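Local coordinates for YghZ aldo-keto reductase (Escherichia coli, PDB 3N6Q), which probably reduces aldehydes or ketones with a nicotinamide cofactor, as a TIM-barrel enzyme of the aldo-keto reductase family, at residues Thr96-Asp101 against Lys114-Ser119; Ala285-Leu290 against Asn316-Ser321. All blocks are in the same frame, centred on the assembly; numbering follows the deposited sequence.

Contact 1: Thr96-Asp101 against Lys114-Ser119; sequences TKAGYD and KYLLAS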
loop_
_atom_site.group_PDB
_atom_site.type_symbol
_atom_site.label_atom_id
_atom_site.label_comp_id
_atom_site.label_asym_id
_atom_site.label_seq_id
_atom_site.Cartn_x
_atom_site.Cartn_y
_atom_site.Cartn_z
ATOM N N THR B 96 1.363 9.382 -19.600
ATOM C CA THR B 96 2.601 8.959 -20.240
ATOM C C THR B 96 2.640 7.446 -20.417
ATOM O O THR B 96 1.631 6.784 -20.168
ATOM C CB THR B 96 3.844 9.481 -19.447
ATOM O OG1 THR B 96 4.996 9.313 -20.261
ATOM C CG2 THR B 96 4.034 8.648 -18.184
ATOM N N LYS B 97 3.715 6.939 -21.023
ATOM C CA LYS B 97 3.722 5.569 -21.534
ATOM C C LYS B 97 5.114 5.000 -21.398
ATOM O O LYS B 97 6.101 5.781 -21.339
ATOM C CB LYS B 97 3.450 5.610 -23.063
ATOM C CG LYS B 97 2.264 6.603 -23.454
ATOM C CD LYS B 97 1.755 6.150 -24.834
ATOM C CE LYS B 97 0.658 7.154 -25.325
ATOM N NZ LYS B 97 1.267 8.469 -25.639
ATOM N N ALA B 98 5.224 3.673 -21.498
ATOM C CA ALA B 98 6.568 3.050 -21.635
ATOM C C ALA B 98 6.325 1.833 -22.496
ATOM O O ALA B 98 5.325 1.117 -22.280
ATOM C CB ALA B 98 7.093 2.636 -20.284
ATOM N N GLY B 99 7.229 1.582 -23.436
ATOM C CA GLY B 99 7.205 0.345 -24.192
ATOM C C GLY B 99 8.189 0.349 -25.338
ATOM O O GLY B 99 8.711 -0.731 -25.728
ATOM N N TYR B 100 8.385 1.515 -25.943
ATOM C CA TYR B 100 9.362 1.648 -27.042
ATOM C C TYR B 100 10.769 1.878 -26.512
ATOM O O TYR B 100 10.967 1.884 -25.310
ATOM C CB TYR B 100 8.988 2.780 -27.995
ATOM C CG TYR B 100 7.841 2.367 -28.917
ATOM C CD1 TYR B 100 8.093 1.691 -30.121
ATOM C CD2 TYR B 100 6.524 2.602 -28.537
ATOM C CE1 TYR B 100 6.990 1.234 -30.956
ATOM C CE2 TYR B 100 5.443 2.154 -29.352
ATOM C CZ TYR B 100 5.699 1.533 -30.572
ATOM O OH TYR B 100 4.623 1.150 -31.366
ATOM N N ASP B 101 11.758 2.014 -27.410
ATOM C CA ASP B 101 13.159 2.136 -26.932
ATOM C C ASP B 101 13.272 3.493 -26.254
ATOM O O ASP B 101 12.889 4.546 -26.833
ATOM C CB ASP B 101 14.140 2.113 -28.103
ATOM C CG ASP B 101 14.294 0.738 -28.731
ATOM O OD1 ASP B 101 13.673 -0.274 -28.291
ATOM O OD2 ASP B 101 14.986 0.709 -29.763
ATOM N N LYS B 114 10.420 -4.287 -14.553
ATOM C CA LYS B 114 11.631 -3.447 -14.407
ATOM C C LYS B 114 11.542 -2.160 -15.258
ATOM O O LYS B 114 11.624 -1.019 -14.750
ATOM C CB LYS B 114 12.879 -4.273 -14.820
ATOM C CG LYS B 114 14.162 -3.428 -14.980
ATOM C CD LYS B 114 14.635 -2.784 -13.645
ATOM C CE LYS B 114 16.040 -2.053 -13.935
ATOM N NZ LYS B 114 16.723 -1.585 -12.653
ATOM N N TYR B 115 11.274 -2.331 -16.555
ATOM C CA TYR B 115 11.246 -1.186 -17.427
ATOM C C TYR B 115 10.080 -0.271 -17.166
ATOM O O TYR B 115 10.261 0.951 -17.038
ATOM C CB TYR B 115 11.279 -1.630 -18.889
ATOM C CG TYR B 115 11.008 -0.558 -19.907
ATOM C CD1 TYR B 115 11.720 0.645 -19.928
ATOM C CD2 TYR B 115 10.096 -0.807 -20.950
ATOM C CE1 TYR B 115 11.429 1.623 -20.913
ATOM C CE2 TYR B 115 9.808 0.142 -21.922
ATOM C CZ TYR B 115 10.490 1.352 -21.900
ATOM O OH TYR B 115 10.223 2.324 -22.847
ATOM N N LEU B 116 8.893 -0.858 -17.010
ATOM C CA LEU B 116 7.696 -0.033 -16.850
ATOM C C LEU B 116 7.797 0.775 -15.546
ATOM O O LEU B 116 7.489 1.960 -15.530
ATOM C CB LEU B 116 6.425 -0.884 -16.859
ATOM C CG LEU B 116 5.687 -0.860 -18.190
ATOM C CD1 LEU B 116 6.600 -1.264 -19.304
ATOM C CD2 LEU B 116 4.444 -1.861 -18.091
ATOM N N LEU B 117 8.193 0.139 -14.452
ATOM C CA LEU B 117 8.130 0.854 -13.197
ATOM C C LEU B 117 9.318 1.827 -13.075
ATOM O O LEU B 117 9.146 2.945 -12.563
ATOM C CB LEU B 117 8.092 -0.109 -11.986
ATOM C CG LEU B 117 6.775 -0.925 -11.938
ATOM C CD1 LEU B 117 6.751 -1.853 -10.673
ATOM C CD2 LEU B 117 5.503 -0.007 -11.995
ATOM N N ALA B 118 10.495 1.430 -13.550
ATOM C CA ALA B 118 11.641 2.388 -13.544
ATOM C C ALA B 118 11.278 3.565 -14.441
ATOM O O ALA B 118 11.633 4.725 -14.127
ATOM C CB ALA B 118 12.957 1.717 -14.086
ATOM N N SER B 119 10.663 3.272 -15.597
ATOM C CA SER B 119 10.395 4.339 -16.563
ATOM C C SER B 119 9.360 5.332 -15.981
ATOM O O SER B 119 9.509 6.582 -16.154
ATOM C CB SER B 119 9.875 3.810 -17.895
ATOM O OG SER B 119 9.726 4.918 -18.757
HETATM O O HOH W 1 7.305 6.240 -18.694
#
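A98, at the end of strand 93-98, lies against L116 of helix 113-127 with their CA atoms 5.8 Å apart, and strand 96-98 and helix 114-119 run nearly antiparallel, at 149°. The methyl of A98 is small enough for the helix to come in close: it sits over one face of the Y115 ring, meets L116 CD1 at 4.1 Å, and lies 3.8 Å from S119 OG. Y115 holds CG anti to its backbone N (chi1 169°), which carries the ring across to the turn after the strand. There G99 CA lies at the ring edge, in its plane, and the backbone takes a shape that glycine adopts easily. The phenol OH donates a weak bond to Y100 O at 2.6 Å and receives another from G99 N, bent to 129°; its stronger partner is N64 ND2, which also binds S119 OG. A water donates to K97 O and also bonds S119 OG, bridging strand and helix. On the other side of the strand, K97 makes a salt bridge with D61. This is the strand-to-helix half of a beta-alpha-beta crossover in the TIM barrel, at the strand end where aldo-keto reductases carry their active site.

Contact 2: Ala285-Leu290 against Asn316-Ser321; sequences ALSWLL and NNLTFS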
loop_
_atom_site.group_PDB
_atom_site.type_symbol
_atom_site.label_atom_id
_atom_site.label_comp_id
_atom_site.label_asym_id
_atom_site.label_seq_id
_atom_site.Cartn_x
_atom_site.Cartn_y
_atom_site.Cartn_z
ATOM N N ALA B 285 -11.454 14.994 -41.951
ATOM C CA ALA B 285 -10.773 13.800 -41.406
ATOM C C ALA B 285 -11.048 13.591 -39.886
ATOM O O ALA B 285 -11.338 12.467 -39.437
ATOM C CB ALA B 285 -9.197 13.896 -41.710
ATOM N N LEU B 286 -10.998 14.682 -39.097
ATOM C CA LEU B 286 -11.324 14.647 -37.701
ATOM C C LEU B 286 -12.821 14.428 -37.435
ATOM O O LEU B 286 -13.193 13.657 -36.552
ATOM C CB LEU B 286 -10.863 15.918 -36.996
ATOM C CG LEU B 286 -9.353 16.161 -37.105
ATOM C CD1 LEU B 286 -9.021 17.568 -36.437
ATOM C CD2 LEU B 286 -8.569 14.975 -36.490
ATOM N N SER B 287 -13.672 15.086 -38.217
ATOM C CA SER B 287 -15.122 14.914 -38.025
ATOM C C SER B 287 -15.500 13.463 -38.286
ATOM O O SER B 287 -16.323 12.893 -37.608
ATOM C CB SER B 287 -15.871 15.831 -39.019
ATOM O OG SER B 287 -15.690 17.200 -38.647
ATOM N N TRP B 288 -14.871 12.877 -39.289
ATOM C CA TRP B 288 -15.140 11.488 -39.635
ATOM C C TRP B 288 -14.865 10.519 -38.511
ATOM O O TRP B 288 -15.640 9.629 -38.237
ATOM C CB TRP B 288 -14.381 11.109 -40.900
ATOM C CG TRP B 288 -14.725 9.727 -41.400
ATOM C CD1 TRP B 288 -15.642 9.390 -42.403
ATOM C CD2 TRP B 288 -14.095 8.499 -40.995
ATOM N NE1 TRP B 288 -15.630 7.992 -42.588
ATOM C CE2 TRP B 288 -14.717 7.435 -41.716
ATOM C CE3 TRP B 288 -13.097 8.187 -40.053
ATOM C CZ2 TRP B 288 -14.314 6.103 -41.569
ATOM C CZ3 TRP B 288 -12.728 6.861 -39.877
ATOM C CH2 TRP B 288 -13.344 5.822 -40.627
ATOM N N LEU B 289 -13.738 10.705 -37.818
ATOM C CA LEU B 289 -13.484 9.884 -36.636
ATOM C C LEU B 289 -14.521 10.105 -35.559
ATOM O O LEU B 289 -14.916 9.159 -34.872
ATOM C CB LEU B 289 -12.045 10.199 -36.104
ATOM C CG LEU B 289 -10.944 9.621 -37.012
ATOM C CD1 LEU B 289 -9.548 10.288 -36.697
ATOM C CD2 LEU B 289 -10.829 8.071 -36.741
ATOM N N LEU B 290 -14.925 11.354 -35.368
ATOM C CA LEU B 290 -15.786 11.761 -34.255
ATOM C C LEU B 290 -17.321 11.691 -34.627
ATOM O O LEU B 290 -18.173 12.219 -33.889
ATOM C CB LEU B 290 -15.506 13.207 -33.909
ATOM C CG LEU B 290 -14.148 13.389 -33.173
ATOM C CD1 LEU B 290 -13.842 14.849 -32.972
ATOM C CD2 LEU B 290 -14.123 12.584 -31.826
ATOM N N ASN B 316 -17.985 21.500 -35.518
ATOM C CA ASN B 316 -19.171 22.207 -36.095
ATOM C C ASN B 316 -19.922 21.380 -37.115
ATOM O O ASN B 316 -21.016 21.769 -37.562
ATOM C CB ASN B 316 -18.724 23.525 -36.713
ATOM C CG ASN B 316 -18.280 24.485 -35.644
ATOM O OD1 ASN B 316 -18.778 24.392 -34.536
ATOM N ND2 ASN B 316 -17.339 25.357 -35.940
ATOM N N ASN B 317 -19.311 20.273 -37.559
ATOM C CA ASN B 317 -19.969 19.432 -38.537
ATOM C C ASN B 317 -19.566 17.983 -38.322
ATOM O O ASN B 317 -18.677 17.491 -39.030
ATOM C CB ASN B 317 -19.592 19.870 -39.975
ATOM C CG ASN B 317 -20.507 19.241 -41.029
ATOM O OD1 ASN B 317 -21.246 18.299 -40.722
ATOM N ND2 ASN B 317 -20.394 19.698 -42.291
ATOM N N LEU B 318 -20.249 17.288 -37.416
ATOM C CA LEU B 318 -19.925 15.889 -37.146
ATOM C C LEU B 318 -20.845 14.945 -37.937
ATOM O O LEU B 318 -20.802 13.725 -37.745
ATOM C CB LEU B 318 -20.031 15.624 -35.651
ATOM C CG LEU B 318 -18.986 16.419 -34.849
ATOM C CD1 LEU B 318 -19.193 16.124 -33.360
ATOM C CD2 LEU B 318 -17.496 16.087 -35.278
ATOM N N THR B 319 -21.650 15.499 -38.842
ATOM C CA THR B 319 -22.607 14.565 -39.492
ATOM C C THR B 319 -22.194 14.214 -40.918
ATOM O O THR B 319 -21.848 15.103 -41.726
ATOM C CB THR B 319 -24.063 15.120 -39.465
ATOM O OG1 THR B 319 -24.078 16.332 -40.169
ATOM C CG2 THR B 319 -24.512 15.464 -38.064
ATOM N N PHE B 320 -22.359 12.936 -41.265
ATOM C CA PHE B 320 -22.134 12.470 -42.624
ATOM C C PHE B 320 -23.371 11.670 -43.068
ATOM O O PHE B 320 -23.821 10.827 -42.338
ATOM C CB PHE B 320 -20.939 11.495 -42.643
ATOM C CG PHE B 320 -19.589 12.177 -42.384
ATOM C CD1 PHE B 320 -18.756 12.531 -43.481
ATOM C CD2 PHE B 320 -19.206 12.532 -41.073
ATOM C CE1 PHE B 320 -17.458 13.211 -43.245
ATOM C CE2 PHE B 320 -17.994 13.259 -40.853
ATOM C CZ PHE B 320 -17.134 13.559 -41.923
ATOM N N SER B 321 -23.804 11.865 -44.302
ATOM C CA SER B 321 -24.855 10.990 -44.860
ATOM C C SER B 321 -24.258 9.631 -45.259
ATOM O O SER B 321 -23.028 9.447 -45.417
ATOM C CB SER B 321 -25.504 11.653 -46.056
ATOM O OG SER B 321 -24.643 11.555 -47.161
#
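This is a helix-to-loop contact on the outer layer of the barrel: S287 and W288 in the last turn of helix 281-289, with L290 just past its end, pack against L318 and F320 of the loop that leads from helix 305-312 to helix 322-334. S287 and L318 lie closest in backbone, with CA atoms 5.0 Å apart. The short S287 side chain lets the loop come near the helix. Its OG lies 3.0 Å from N317 O, but its single proton also has A314 O, the stronger partner, and Q283 O within reach, while OG accepts a hydrogen bond from Q279 NE2. L318 slips one branch alongside the helix end, CD2 standing 3.8 Å from both S287 CA and L290 CB. F320 meets the helix backbone with its ring edge, which faces S287 C, and CE2 comes to 3.5 Å from W288 N. In W288, CG is anti to the backbone N (chi1 -174°), turning the indole so that its edge points at a face of F320; this T-shaped pair has planes at 80°, the five-membered W288 ring and the F320 ring having centroids 5.5 Å apart. L325 and I328 of helix 322-334 touch both rings. K291 and R277 add cation-pi contacts, to W288 and F320 respectively. The buried S287 hydroxyl is satisfied chiefly outside this pair, and the contact rests mainly on apolar and aromatic surfaces.

How the contacts relate
Both contacts lie in one barrel domain, on opposite sides of the chain's centre, their centres 35 Å and nearest atoms about 16 Å apart. They share no helix or strand. Contact 1 is buried and joins a barrel strand to the helix that follows it; contact 2 is partly buried and ties the helix before the last barrel strand to an outer-layer loop. The chemistry follows: the first mixes a small apolar patch with a hydroxyl and water network, the second relies on aromatic and leucine surfaces around a single serine. Contact 1 borders a subunit interface, where K114 makes a salt bridge with D133 of the second subunit, whereas no other chain of the assembly touches contact 2.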